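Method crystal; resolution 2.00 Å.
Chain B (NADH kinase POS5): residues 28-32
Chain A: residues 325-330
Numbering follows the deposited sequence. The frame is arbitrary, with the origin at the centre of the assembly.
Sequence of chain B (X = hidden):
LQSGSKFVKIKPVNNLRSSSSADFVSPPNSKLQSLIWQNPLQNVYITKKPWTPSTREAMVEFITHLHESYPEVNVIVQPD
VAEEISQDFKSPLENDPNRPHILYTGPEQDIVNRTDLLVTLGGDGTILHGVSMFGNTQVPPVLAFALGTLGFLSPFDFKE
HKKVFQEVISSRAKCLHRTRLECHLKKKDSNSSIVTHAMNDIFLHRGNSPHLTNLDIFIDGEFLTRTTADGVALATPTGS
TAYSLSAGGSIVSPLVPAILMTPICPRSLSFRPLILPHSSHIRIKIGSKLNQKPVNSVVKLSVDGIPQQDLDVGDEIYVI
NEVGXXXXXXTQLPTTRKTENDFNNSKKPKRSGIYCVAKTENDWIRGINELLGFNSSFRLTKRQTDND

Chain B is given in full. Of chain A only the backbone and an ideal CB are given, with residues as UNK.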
ATOM      1  N   PRO B  28      35.389  -9.955  12.891  1.00 47.95           N
ATOM      2  CA  PRO B  28      34.815  -8.825  13.619  1.00 47.41           C
ATOM      3  C   PRO B  28      34.521  -7.662  12.672  1.00 46.78           C
ATOM      4  O   PRO B  28      35.199  -7.511  11.645  1.00 46.94           O
ATOM      5  CB  PRO B  28      35.919  -8.442  14.621  1.00 47.55           C
ATOM      6  CG  PRO B  28      37.181  -9.041  14.063  1.00 47.79           C
ATOM      7  CD  PRO B  28      36.729 -10.310  13.404  1.00 48.13           C
ATOM      8  N   ASN B  29      33.516  -6.864  13.033  1.00 45.59           N
ATOM      9  CA  ASN B  29      33.006  -5.751  12.223  1.00 44.54           C
ATOM     10  C   ASN B  29      32.843  -6.017  10.715  1.00 42.97           C
ATOM     11  O   ASN B  29      33.195  -5.193   9.863  1.00 42.63           O
ATOM     12  CB  ASN B  29      33.740  -4.436  12.524  1.00 45.15           C
ATOM     13  CG  ASN B  29      35.227  -4.534  12.331  1.00 46.59           C
ATOM     14  OD1 ASN B  29      35.714  -4.675  11.206  1.00 49.28           O
ATOM     15  ND2 ASN B  29      35.972  -4.446  13.434  1.00 47.56           N
ATOM     16  N   SER B  30      32.293  -7.189  10.419  1.00 41.13           N
ATOM     17  CA  SER B  30      31.874  -7.547   9.073  1.00 39.38           C
ATOM     18  C   SER B  30      30.468  -8.120   9.118  1.00 38.19           C
ATOM     19  O   SER B  30      30.087  -8.805  10.071  1.00 37.32           O
ATOM     20  CB  SER B  30      32.824  -8.571   8.441  1.00 39.36           C
ATOM     21  OG  SER B  30      32.383  -8.928   7.133  1.00 38.33           O
ATOM     22  N   LYS B  31      29.715  -7.833   8.061  1.00 37.16           N
ATOM     23  CA  LYS B  31      28.383  -8.388   7.854  1.00 36.05           C
ATOM     24  C   LYS B  31      28.471  -9.727   7.109  1.00 35.30           C
ATOM     25  O   LYS B  31      27.473 -10.449   6.999  1.00 35.45           O
ATOM     26  CB  LYS B  31      27.528  -7.382   7.063  1.00 36.14           C
ATOM     27  CG  LYS B  31      27.151  -6.110   7.854  1.00 36.08           C
ATOM     28  CD  LYS B  31      26.942  -4.886   6.948  1.00 36.66           C
ATOM     29  CE  LYS B  31      25.645  -4.958   6.158  1.00 35.59           C
ATOM     30  NZ  LYS B  31      25.477  -3.747   5.300  1.00 35.93           N
ATOM     31  N   LEU B  32      29.671 -10.055   6.624  1.00 33.94           N
ATOM     32  CA  LEU B  32      29.883 -11.162   5.689  1.00 33.05           C
ATOM     33  C   LEU B  32      30.776 -12.282   6.256  1.00 33.27           C
ATOM     34  O   LEU B  32      31.404 -12.111   7.301  1.00 32.99           O
ATOM     35  CB  LEU B  32      30.479 -10.634   4.380  1.00 32.42           C
ATOM     36  CG  LEU B  32      29.754  -9.496   3.646  1.00 31.70           C
ATOM     37  CD1 LEU B  32      30.630  -8.934   2.535  1.00 29.64           C
ATOM     38  CD2 LEU B  32      28.403  -9.949   3.099  1.00 29.87           C
TER
ATOM     39  N   UNK A 325      25.039  -4.780  17.656  1.00 31.51           N
ATOM     40  CA  UNK A 325      25.390  -3.905  16.531  1.00 31.78           C
ATOM     41  C   UNK A 325      26.731  -4.340  15.929  1.00 32.55           C
ATOM     42  O   UNK A 325      27.680  -4.642  16.667  1.00 32.36           O
ATOM     43  CB  UNK A 325      25.455  -2.444  16.982  1.00 31.78           C
ATOM     44  N   UNK A 326      26.792  -4.402  14.598  1.00 32.94           N
ATOM     45  CA  UNK A 326      28.054  -4.627  13.888  1.00 34.02           C
ATOM     46  C   UNK A 326      28.494  -3.291  13.314  1.00 34.71           C
ATOM     47  O   UNK A 326      27.742  -2.639  12.580  1.00 34.71           O
ATOM     48  CB  UNK A 326      27.910  -5.683  12.790  1.00 34.02           C
ATOM     49  N   UNK A 327      29.703  -2.870  13.683  1.00 35.69           N
ATOM     50  CA  UNK A 327      30.242  -1.599  13.217  1.00 36.78           C
ATOM     51  C   UNK A 327      31.241  -1.845  12.095  1.00 37.64           C
ATOM     52  O   UNK A 327      32.412  -2.092  12.358  1.00 37.33           O
ATOM     53  CB  UNK A 327      30.900  -0.832  14.366  1.00 36.78           C
ATOM     54  N   UNK A 328      30.787  -1.781  10.845  1.00 39.02           N
ATOM     55  CA  UNK A 328      31.718  -1.927   9.724  1.00 40.44           C
ATOM     56  C   UNK A 328      32.566  -0.658   9.617  1.00 41.75           C
ATOM     57  O   UNK A 328      32.120   0.429  10.000  1.00 41.54           O
ATOM     58  CB  UNK A 328      30.969  -2.194   8.417  1.00 40.44           C
ATOM     59  N   UNK A 329      33.797  -0.808   9.134  1.00 43.47           N
ATOM     60  CA  UNK A 329      34.785   0.266   9.221  1.00 45.13           C
ATOM     61  C   UNK A 329      34.293   1.534   8.520  1.00 45.54           C
ATOM     62  O   UNK A 329      33.913   1.503   7.351  1.00 45.92           O
ATOM     63  CB  UNK A 329      36.113  -0.188   8.612  1.00 45.13           C
ATOM     64  N   UNK A 330      34.264   2.634   9.271  1.00 46.11           N
ATOM     65  CA  UNK A 330      33.626   3.872   8.827  1.00 46.69           C
ATOM     66  C   UNK A 330      32.485   4.274   9.748  1.00 47.17           C
ATOM     67  O   UNK A 330      31.810   5.286   9.517  1.00 47.52           O
ATOM     68  CB  UNK A 330      33.109   3.719   7.395  1.00 46.69           C
TER

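At position 325 the ideal CB has nothing of chain B within 5.5 Å, so this contact places almost no restriction on the side chain. The deposited residue is T325(A), which makes no contact with 28-32.

At 326 the CA-to-CB bond points toward chain B, and the ideal CB lies 4.7 Å from O of S30(B), 5.0 Å from CG of K31(B) and 5.1 Å from CA of N29(B). That leaves room for a few more atoms against a surface of backbone and aliphatic carbon. A medium-sized apolar residue such as valine, isoleucine, leucine or methionine would suit, and a small polar one that could reach the carbonyl is not excluded. The residue is I326(A), with chi1 in m and chi2 in t. Its CG2 packs 3.8 Å from CA of N29(B) and 3.7 Å from O of S30(B), and its CD1 lies 3.9 Å from that O, so both methyls lie against the chain B backbone.

At 327 the bond runs sideways, with the ideal CB 4.9 Å from CB of N29(B). Many residues would fit, including large ones directed off the contact. The deposited Y327(A), chi1 m, leads its ring away from chain B and leaves its CB as the nearest part of the side chain.

The backbones come closest at 328, where CA lies 4.7 Å from CA of N29(B). CA of this residue also makes a CA-H...O contact with O of N29(B) at 3.6 Å, a contact available whatever the side chain. The bond points sideways; the ideal CB of 328 is 4.0 Å from O of N29(B) and 5.1 Å from CD of K31(B), whose aliphatic stem offers an apolar surface. Valine, isoleucine, leucine or methionine could use it. I328(A), chi1 p and chi2 t, sets its CG2 3.8 Å from CD of K31(B) and 4.4 Å from CA of S30(B).

Position 329 again points sideways, its ideal CB 5.2 Å from OD1 of N29(B). That atom is an acceptor, so a donor such as serine, threonine or asparagine would answer it best; an acidic residue is merely tolerated. D329(A) brings acceptor to acceptor, its OD1 3.6 Å from OD1 of N29(B), without a direct hydrogen bond. The link is made by the backbone instead: water 1 accepts from N of D329(A) at 2.9 Å and donates to O of N29(B) at 3.0 Å.

At 330, phi/psi of 119/1 would jam a CB against the preceding carbonyl O. Glycine is therefore expected on backbone grounds alone, and G330(A) is found, out of reach of chain B.

Chain A 325-330: TIYIDG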
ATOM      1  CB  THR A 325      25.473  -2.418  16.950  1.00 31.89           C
ATOM      2  OG1 THR A 325      24.259  -2.022  17.610  1.00 31.35           O
ATOM      3  CG2 THR A 325      25.715  -1.514  15.731  1.00 31.79           C
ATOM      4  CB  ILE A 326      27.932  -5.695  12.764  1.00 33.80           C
ATOM      5  CG1 ILE A 326      27.639  -7.075  13.354  1.00 33.74           C
ATOM      6  CG2 ILE A 326      29.215  -5.755  11.915  1.00 34.30           C
ATOM      7  CD1 ILE A 326      27.066  -8.073  12.349  1.00 32.36           C
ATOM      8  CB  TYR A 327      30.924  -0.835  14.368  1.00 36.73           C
ATOM      9  CG  TYR A 327      30.003  -0.465  15.511  1.00 36.39           C
ATOM     10  CD1 TYR A 327      29.280   0.726  15.486  1.00 36.47           C
ATOM     11  CD2 TYR A 327      29.861  -1.304  16.618  1.00 36.78           C
ATOM     12  CE1 TYR A 327      28.433   1.068  16.528  1.00 36.83           C
ATOM     13  CE2 TYR A 327      29.012  -0.969  17.672  1.00 36.88           C
ATOM     14  CZ  TYR A 327      28.307   0.222  17.618  1.00 36.43           C
ATOM     15  OH  TYR A 327      27.462   0.569  18.648  1.00 37.12           O
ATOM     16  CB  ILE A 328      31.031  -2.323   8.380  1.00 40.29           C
ATOM     17  CG1 ILE A 328      30.251  -1.151   7.780  1.00 40.41           C
ATOM     18  CG2 ILE A 328      30.150  -3.573   8.567  1.00 39.50           C
ATOM     19  CD1 ILE A 328      29.896  -1.341   6.323  1.00 40.55           C
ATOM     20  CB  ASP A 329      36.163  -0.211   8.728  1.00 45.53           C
ATOM     21  CG  ASP A 329      36.784  -1.275   9.651  1.00 47.19           C
ATOM     22  OD1 ASP A 329      36.568  -1.220  10.889  1.00 48.53           O
ATOM     23  OD2 ASP A 329      37.494  -2.172   9.140  1.00 49.04           O
TER
HETATM   24  O   HOH W   1      34.689  -3.330   8.045  1.00 51.82           O
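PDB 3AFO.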